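Local coordinates for acetylcholine-binding protein (Bulinus truncatus, PDB 2BJ0) that probably binds acetylcholine as a soluble pentamer whose subunits are built like the ligand-binding domain of nicotinic acetylcholine receptors, at residues V73-V77 / S78-T82. Sequence-based numbering, arbitrary orientation.
Sequences VSLPV and SKMWT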
loop_
_atom_site.group_PDB
_atom_site.type_symbol
_atom_site.label_atom_id
_atom_site.label_comp_id
_atom_site.label_asym_id
_atom_site.label_seq_id
_atom_site.Cartn_x
_atom_site.Cartn_y
_atom_site.Cartn_z
ATOM N N VAL A 73 -14.352 -25.178 5.039
ATOM C CA VAL A 73 -14.040 -23.978 5.794
ATOM C C VAL A 73 -13.224 -23.055 4.906
ATOM O O VAL A 73 -12.310 -23.492 4.183
ATOM C CB VAL A 73 -13.353 -24.288 7.189
ATOM C CG1 VAL A 73 -11.987 -24.828 7.035
ATOM C CG2 VAL A 73 -13.327 -23.035 8.102
ATOM N N SER A 74 -13.599 -21.788 4.949
ATOM C CA SER A 74 -12.870 -20.720 4.313
ATOM C C SER A 74 -11.905 -20.079 5.335
ATOM O O SER A 74 -12.297 -19.767 6.468
ATOM C CB SER A 74 -13.880 -19.694 3.790
ATOM O OG SER A 74 -13.275 -18.467 3.399
ATOM N N LEU A 75 -10.650 -19.909 4.935
ATOM C CA LEU A 75 -9.616 -19.336 5.782
ATOM C C LEU A 75 -8.834 -18.278 5.023
ATOM O O LEU A 75 -8.724 -18.340 3.788
ATOM C CB LEU A 75 -8.670 -20.421 6.283
ATOM C CG LEU A 75 -9.316 -21.577 7.068
ATOM C CD1 LEU A 75 -8.473 -22.858 6.921
ATOM C CD2 LEU A 75 -9.495 -21.157 8.517
ATOM N N PRO A 76 -8.278 -17.312 5.752
ATOM C CA PRO A 76 -7.418 -16.334 5.142
ATOM C C PRO A 76 -6.224 -17.063 4.566
ATOM O O PRO A 76 -5.709 -18.009 5.168
ATOM C CB PRO A 76 -6.955 -15.444 6.335
ATOM C CG PRO A 76 -7.990 -15.663 7.400
ATOM C CD PRO A 76 -8.387 -17.119 7.212
ATOM N N VAL A 77 -5.831 -16.616 3.395
ATOM C CA VAL A 77 -4.664 -17.037 2.686
ATOM C C VAL A 77 -3.398 -17.033 3.514
ATOM O O VAL A 77 -2.538 -17.884 3.313
ATOM C CB VAL A 77 -4.538 -16.161 1.418
ATOM C CG1 VAL A 77 -3.133 -15.813 1.077
ATOM C CG2 VAL A 77 -5.244 -16.835 0.257
ATOM N N SER A 78 -3.263 -16.091 4.449
ATOM C CA SER A 78 -2.080 -16.033 5.298
ATOM C C SER A 78 -1.940 -17.239 6.241
ATOM O O SER A 78 -0.893 -17.411 6.853
ATOM C CB SER A 78 -2.130 -14.766 6.151
ATOM O OG SER A 78 -3.260 -14.837 6.997
ATOM N N LYS A 79 -2.981 -18.062 6.374
ATOM C CA LYS A 79 -2.968 -19.192 7.318
ATOM C C LYS A 79 -2.314 -20.473 6.775
ATOM O O LYS A 79 -2.072 -21.399 7.529
ATOM C CB LYS A 79 -4.384 -19.508 7.809
ATOM C CG LYS A 79 -4.956 -18.359 8.667
ATOM C CD LYS A 79 -4.051 -18.082 9.836
ATOM C CE LYS A 79 -4.149 -16.617 10.270
ATOM N NZ LYS A 79 -3.157 -16.342 11.340
ATOM N N MET A 80 -2.028 -20.525 5.487
ATOM C CA MET A 80 -1.385 -21.725 4.931
ATOM C C MET A 80 -0.522 -21.399 3.731
ATOM O O MET A 80 -0.589 -20.292 3.210
ATOM C CB MET A 80 -2.453 -22.738 4.548
ATOM C CG MET A 80 -3.355 -22.235 3.468
ATOM S SD MET A 80 -4.351 -23.574 2.771
ATOM C CE MET A 80 -5.518 -23.705 4.124
ATOM N N TRP A 81 0.322 -22.337 3.316
ATOM C CA TRP A 81 1.048 -22.172 2.081
ATOM C C TRP A 81 0.033 -22.099 0.950
ATOM O O TRP A 81 -0.940 -22.867 0.940
ATOM C CB TRP A 81 1.956 -23.374 1.870
ATOM C CG TRP A 81 2.727 -23.318 0.597
ATOM C CD1 TRP A 81 3.953 -22.780 0.422
ATOM C CD2 TRP A 81 2.319 -23.827 -0.681
ATOM N NE1 TRP A 81 4.346 -22.919 -0.886
ATOM C CE2 TRP A 81 3.349 -23.546 -1.587
ATOM C CE3 TRP A 81 1.157 -24.472 -1.160
ATOM C CZ2 TRP A 81 3.287 -23.913 -2.944
ATOM C CZ3 TRP A 81 1.092 -24.847 -2.508
ATOM C CH2 TRP A 81 2.148 -24.563 -3.378
ATOM N N THR A 82 0.277 -21.190 -0.001
ATOM C CA THR A 82 -0.492 -21.104 -1.253
ATOM C C THR A 82 0.502 -20.955 -2.395
ATOM O O THR A 82 1.642 -20.503 -2.196
ATOM C CB THR A 82 -1.505 -19.912 -1.267
ATOM O OG1 THR A 82 -0.809 -18.694 -0.974
ATOM C CG2 THR A 82 -2.549 -20.049 -0.136
#
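L75 and M80 meet on the buried side of a short turn, where CD1 of the leucine lies 4.2 Å from CE of the methionine and the two side chains run at about a right angle to each other. The M80 chain leaves the backbone with CG between N and the carbonyl carbon (chi1 63°), extends through chi2 and bends at chi3, which carries its methyl back toward L75, on the strand that precedes the turn. V102 and V104 of strand 101-105, V110 of strand 109-121 and Y61 also touch this methionine, and together these side chains bury it against the sheet. The turn itself is tied by the backbone: N of K79 donates to O of P76 over 3.0 Å, at 160° on the hydrogen, although the donor stands 48° above the carbonyl plane. A second, weak bond from N of M80 to O of V77 is nearly straight but 3.5 Å long. These i to i+3 pairings, with the backbone angles of V77 to K79, define a short 3-10 segment, 77-79, that follows strand 72-76, a strand paired with 101-105 in the immunoglobulin-like beta sandwich of this receptor-type binding domain, and leads into the loop toward strand 85-87. The outer side is less buried, though its few contacts are no longer. P76 presents CD to CG of K79 at 3.9 Å and CB to OG of the exposed S78 at 3.8 Å, with no hydrogen bond between side chains. Beyond CG the lysine leads away from the strand, and D15 of a second subunit packs against both K79 and P76, placing this face of the turn at a subunit interface. At the far end, CG2 of T82 approaches O of V77 no closer than 4.1 Å.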